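Putative N-acetylmuramoyl-L-alanine amidase,autolysin cwp6 (Peptoclostridium difficile, PDB 5J72) probably cleaves the N-acetylmuramoyl-L-alanine bond of peptidoglycan with a zinc-dependent amidase domain and attaches to the cell wall through three CWB2 repeats. Local coordinates at residues V145-Q150 against S377-P382; G170-P175 against L246-E251. One frame throughout, in Å; residues are numbered along the deposited sequence. Where two conformers were deposited one is given.

Contacts 1 and 2 are both buried joints between CWB2 repeats, with centres about 17 Å apart. Contact 1 joins helices 140-151 and 375-387, from the first and third repeats; contact 2 sets a turn leading into helix 174-180, in the first, against helix 241-253 of the second. The chemistry is much alike: in each, an isoleucine meets a threonine and the backbone after it, with no hydrogen bond across. They differ in backbone, since the threonine lies within a helix in contact 1 but in a beta turn in contact 2. Thr-174 CG2 packs 3.5 Å from Gly-381 C, so the two contacts touch.

Contact 1 (V145-Q150 against S377-P382); sequences VEISKQ and SITAGP
With CG1 of Ile-147 anti to its carbonyl carbon (chi1 -74°) and the chain then extended to CD1 (chi2 167°), this side chain reaches away from helix 140-151 as a straight prong. Thr-379 turns OG1 between its own backbone N and carbonyl carbon (chi1 57°), and the two side chains meet at about a right angle. The prong ends with Ile-147 CD1 at 3.4 Å from Thr-379 OG1. The same methyl, Ile-147 CD1, lies 3.7 Å from Ala-380 N and packs against Ala-380 CB at 4.3 Å. The other branch is used too: Ile-147 CG2 rests 3.5 Å from Thr-379 O, so one isoleucine spans both backbone and side chain of the opposing helix.

This is a helix-helix contact between the first and the third of the tandem CWB2 repeats, and Ala-380, with a single methyl for a side chain, lets the two backbones come close, the CA atoms of Ile-147 and Ala-380 being separated by 6.6 Å. Branched isoleucine suits a buried site that must be filled in two directions, whereas threonine combines an apolar body with a hydroxyl that can turn back to its own helix. Thr-379 OG1 makes weak hydrogen bonds to the carbonyl oxygens of Val-375 and Asp-376, which probably go some way to satisfying it beside a methyl group. Further along, Pro-382 has no N-H to give to the preceding turn, and the helix kinks there. Strand 184-187 supplies Ile-184 and Leu-186 against Thr-379, while Leu-135 flanks Ile-147.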
loop_
_atom_site.group_PDB
_atom_site.type_symbol
_atom_site.label_atom_id
_atom_site.label_comp_id
_atom_site.label_asym_id
_atom_site.label_seq_id
_atom_site.Cartn_x
_atom_site.Cartn_y
_atom_site.Cartn_z
ATOM N N VAL A 145 -5.617 16.763 -9.631
ATOM C CA VAL A 145 -6.942 17.358 -9.889
ATOM C C VAL A 145 -8.004 16.278 -9.972
ATOM O O VAL A 145 -9.125 16.469 -9.464
ATOM C CB VAL A 145 -6.877 18.204 -11.195
ATOM C CG1 VAL A 145 -8.312 18.640 -11.642
ATOM C CG2 VAL A 145 -6.015 19.474 -10.935
ATOM N N GLU A 146 -7.710 15.106 -10.611
ATOM C CA GLU A 146 -8.769 14.110 -10.681
ATOM C C GLU A 146 -9.093 13.563 -9.303
ATOM O O GLU A 146 -10.224 13.169 -9.059
ATOM C CB GLU A 146 -8.392 12.957 -11.615
ATOM C CG GLU A 146 -8.247 13.443 -13.067
ATOM C CD GLU A 146 -9.580 14.083 -13.571
ATOM O OE1 GLU A 146 -9.567 15.251 -14.014
ATOM O OE2 GLU A 146 -10.619 13.424 -13.476
ATOM N N ILE A 147 -8.093 13.525 -8.406
ATOM C CA ILE A 147 -8.318 13.029 -7.042
ATOM C C ILE A 147 -9.226 14.034 -6.283
ATOM O O ILE A 147 -10.139 13.653 -5.552
ATOM C CB ILE A 147 -6.943 12.855 -6.366
ATOM C CG1 ILE A 147 -6.204 11.593 -6.952
ATOM C CG2 ILE A 147 -7.151 12.615 -4.836
ATOM C CD1 ILE A 147 -4.685 11.584 -6.542
ATOM N N SER A 148 -8.914 15.287 -6.442
ATOM C CA SER A 148 -9.651 16.404 -5.840
ATOM C C SER A 148 -11.152 16.350 -6.281
ATOM O O SER A 148 -12.070 16.428 -5.458
ATOM C CB SER A 148 -8.967 17.723 -6.311
ATOM O OG SER A 148 -9.736 18.794 -5.772
ATOM N N LYS A 149 -11.400 16.143 -7.575
ATOM C CA LYS A 149 -12.798 16.048 -8.096
ATOM C C LYS A 149 -13.493 14.873 -7.570
ATOM O O LYS A 149 -14.707 14.891 -7.383
ATOM C CB LYS A 149 -12.770 15.968 -9.619
ATOM C CG LYS A 149 -12.450 17.314 -10.190
ATOM C CD LYS A 149 -12.282 17.244 -11.722
ATOM C CE LYS A 149 -12.021 18.665 -12.196
ATOM N NZ LYS A 149 -11.768 18.775 -13.679
ATOM N N GLN A 150 -12.760 13.794 -7.309
ATOM C CA GLN A 150 -13.408 12.613 -6.745
ATOM C C GLN A 150 -13.850 12.784 -5.327
ATOM O O GLN A 150 -14.988 12.410 -4.990
ATOM C CB GLN A 150 -12.422 11.396 -6.806
ATOM C CG GLN A 150 -13.062 10.069 -6.385
ATOM C CD GLN A 150 -14.167 9.642 -7.360
ATOM O OE1 GLN A 150 -14.182 10.051 -8.539
ATOM N NE2 GLN A 150 -15.062 8.758 -6.878
ATOM N N SER A 377 1.361 9.064 -4.445
ATOM C CA SER A 377 0.857 8.519 -3.165
ATOM C C SER A 377 0.561 9.688 -2.226
ATOM O O SER A 377 -0.318 9.600 -1.380
ATOM C CB SER A 377 1.891 7.598 -2.526
ATOM O OG SER A 377 1.952 6.415 -3.311
ATOM N N ILE A 378 1.327 10.784 -2.352
ATOM C CA ILE A 378 1.052 11.954 -1.491
ATOM C C ILE A 378 -0.323 12.557 -1.863
ATOM O O ILE A 378 -1.129 12.793 -0.986
ATOM C CB ILE A 378 2.142 13.054 -1.727
ATOM C CG1 ILE A 378 3.459 12.621 -1.094
ATOM C CG2 ILE A 378 1.731 14.354 -1.033
ATOM C CD1 ILE A 378 4.565 13.580 -1.502
ATOM N N THR A 379 -0.583 12.754 -3.169
ATOM C CA THR A 379 -1.884 13.371 -3.493
ATOM C C THR A 379 -3.036 12.381 -3.258
ATOM O O THR A 379 -4.143 12.800 -2.981
ATOM C CB THR A 379 -1.882 13.913 -4.910
ATOM O OG1 THR A 379 -1.551 12.818 -5.806
ATOM C CG2 THR A 379 -0.877 15.061 -5.050
ATOM N N ALA A 380 -2.791 11.064 -3.348
ATOM C CA ALA A 380 -3.876 10.112 -3.076
ATOM C C ALA A 380 -4.137 10.024 -1.595
ATOM O O ALA A 380 -5.208 9.610 -1.177
ATOM C CB ALA A 380 -3.462 8.721 -3.617
ATOM N N GLY A 381 -3.147 10.412 -0.776
ATOM C CA GLY A 381 -3.291 10.229 0.675
ATOM C C GLY A 381 -4.548 10.782 1.305
ATOM O O GLY A 381 -5.211 10.075 2.088
ATOM N N PRO A 382 -4.914 12.059 1.040
ATOM C CA PRO A 382 -6.144 12.656 1.652
ATOM C C PRO A 382 -7.429 11.860 1.293
ATOM O O PRO A 382 -8.357 11.755 2.055
ATOM C CB PRO A 382 -6.111 14.117 1.103
ATOM C CG PRO A 382 -4.664 14.373 0.937
ATOM C CD PRO A 382 -4.143 13.080 0.303
#

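Contact 2 (G170-P175 against L246-E251)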
loop_
_atom_site.group_PDB
_atom_site.type_symbol
_atom_site.label_atom_id
_atom_site.label_comp_id
_atom_site.label_asym_id
_atom_site.label_seq_id
_atom_site.Cartn_x
_atom_site.Cartn_y
_atom_site.Cartn_z
ATOM N N GLY A 170 6.307 17.053 1.016
ATOM C CA GLY A 170 4.941 17.002 1.511
ATOM C C GLY A 170 4.557 15.633 2.029
ATOM O O GLY A 170 3.391 15.337 2.193
ATOM N N ILE A 171 5.560 14.764 2.316
ATOM C CA ILE A 171 5.249 13.438 2.755
ATOM C C ILE A 171 4.596 13.404 4.140
ATOM O O ILE A 171 4.122 12.340 4.517
ATOM C CB ILE A 171 6.565 12.451 2.993
ATOM C CG1 ILE A 171 7.499 13.156 4.055
ATOM C CG2 ILE A 171 7.256 12.198 1.631
ATOM C CD1 ILE A 171 9.008 12.791 4.007
ATOM N N THR A 172 4.608 14.468 4.932
ATOM C CA THR A 172 3.910 14.372 6.231
ATOM C C THR A 172 2.621 15.261 6.156
ATOM O O THR A 172 1.933 15.437 7.174
ATOM C CB THR A 172 4.813 14.882 7.381
ATOM O OG1 THR A 172 5.261 16.179 7.027
ATOM C CG2 THR A 172 6.029 13.908 7.592
ATOM N N ALA A 173 2.303 15.770 4.971
ATOM C CA ALA A 173 1.113 16.632 4.750
ATOM C C ALA A 173 -0.186 15.864 4.790
ATOM O O ALA A 173 -1.177 16.476 5.130
ATOM C CB ALA A 173 1.209 17.304 3.398
ATOM N N THR A 174 -0.226 14.511 4.500
ATOM C CA THR A 174 -1.536 13.836 4.475
ATOM C C THR A 174 -2.300 13.895 5.737
ATOM O O THR A 174 -3.495 14.152 5.676
ATOM C CB THR A 174 -1.404 12.346 3.942
ATOM O OG1 THR A 174 -1.086 12.464 2.560
ATOM C CG2 THR A 174 -2.659 11.564 4.109
ATOM N N PRO A 175 -1.710 13.669 6.939
ATOM C CA PRO A 175 -2.517 13.737 8.165
ATOM C C PRO A 175 -3.134 15.139 8.426
ATOM O O PRO A 175 -4.189 15.261 9.035
ATOM C CB PRO A 175 -1.519 13.300 9.269
ATOM C CG PRO A 175 -0.558 12.427 8.537
ATOM C CD PRO A 175 -0.359 13.130 7.207
ATOM N N LEU A 246 7.284 18.567 12.657
ATOM C CA LEU A 246 6.879 19.030 13.997
ATOM C C LEU A 246 5.837 20.133 13.862
ATOM O O LEU A 246 4.832 20.144 14.586
ATOM C CB LEU A 246 8.113 19.668 14.853
ATOM C CG LEU A 246 7.642 20.254 16.231
ATOM C CD1 LEU A 246 6.966 19.206 17.058
ATOM C CD2 LEU A 246 8.895 20.872 17.016
ATOM N N LEU A 247 6.062 21.074 12.957
ATOM C CA LEU A 247 5.096 22.203 12.827
ATOM C C LEU A 247 3.718 21.690 12.348
ATOM O O LEU A 247 2.681 22.196 12.768
ATOM C CB LEU A 247 5.680 23.206 11.831
ATOM C CG LEU A 247 6.946 23.948 12.430
ATOM C CD1 LEU A 247 7.670 24.702 11.276
ATOM C CD2 LEU A 247 6.457 24.865 13.586
ATOM N N ILE A 248 3.722 20.644 11.504
ATOM C CA ILE A 248 2.437 20.057 11.064
ATOM C C ILE A 248 1.760 19.401 12.252
ATOM O O ILE A 248 0.556 19.533 12.466
ATOM C CB ILE A 248 2.755 19.046 9.972
ATOM C CG1 ILE A 248 3.142 19.821 8.671
ATOM C CG2 ILE A 248 1.538 18.111 9.765
ATOM C CD1 ILE A 248 3.655 18.905 7.542
ATOM N N ALA A 249 2.559 18.699 13.069
ATOM C CA ALA A 249 1.971 18.064 14.246
ATOM C C ALA A 249 1.352 19.131 15.189
ATOM O O ALA A 249 0.290 18.889 15.782
ATOM C CB ALA A 249 3.046 17.222 14.989
ATOM N N LYS A 250 2.032 20.282 15.374
ATOM C CA LYS A 250 1.442 21.316 16.249
ATOM C C LYS A 250 0.162 21.886 15.631
ATOM O O LYS A 250 -0.780 22.267 16.349
ATOM C CB LYS A 250 2.459 22.480 16.433
ATOM C CG LYS A 250 3.672 22.021 17.278
ATOM C CD LYS A 250 4.742 23.188 17.308
ATOM C CE LYS A 250 5.951 22.810 18.131
ATOM N NZ LYS A 250 6.806 23.998 18.410
ATOM N N GLU A 251 0.130 21.945 14.288
ATOM C CA GLU A 251 -1.087 22.449 13.638
ATOM C C GLU A 251 -2.245 21.452 13.872
ATOM O O GLU A 251 -3.356 21.846 14.213
ATOM C CB GLU A 251 -0.818 22.681 12.152
ATOM C CG GLU A 251 -2.115 23.056 11.413
ATOM C CD GLU A 251 -2.535 24.558 11.530
ATOM O OE1 GLU A 251 -1.814 25.345 12.186
ATOM O OE2 GLU A 251 -3.597 24.927 10.929
#
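The amide N of Ala-173 donates to Gly-170 O at 3.0 Å, closing a type I beta turn that presents the Thr-172 side chain and the backbone N of Ala-173 to Ile-248 on helix 241-253. The turn belongs to the first CWB2 repeat and the helix to the second, so the contact is part of the buried interface through which these cell-wall-binding repeats pack together. The turn leads into helix 174-180. Pro-175 fits near the beginning of that helix, where a residue lacking an N-H costs no hydrogen bond to a preceding helical turn.

From 246-251, Ile-248 alone makes the contact. Its CG1 branch runs out from the helix beside the backbone N (chi1 -73°), and an extended second torsion (chi2 173°) carries CD1 to the turn, where Ile-248 CD1 comes within 3.2 Å of Thr-172 OG1. That is a short approach of carbon to oxygen, a sign of tight packing. Ile-248 CD1 also lies 3.9 Å from Thr-172 O and 4.3 Å from Ala-173 N, placing it against the peptide that joins these two residues. The threonine and isoleucine side chains meet at a slant. A beta-branched isoleucine is well suited here, because one branch probes the turn and the other stays close to the helix while still covering the turn's backbone.

Around this pair, Thr-172 rests on Ile-287 and Leu-289 of strand 287-290, and Ile-236 backs Ile-248, so threonine's small apolar surface is matched by hydrophobic neighbours. Near the end of 246-251, Glu-251 OE2 is hydrogen-bonded to Tyr-180 OH, tying helix 241-253 to helix 174-180. The shorter branch of the isoleucine completes the packing, with Ile-248 CG2 at 3.7 Å from Thr-172 O.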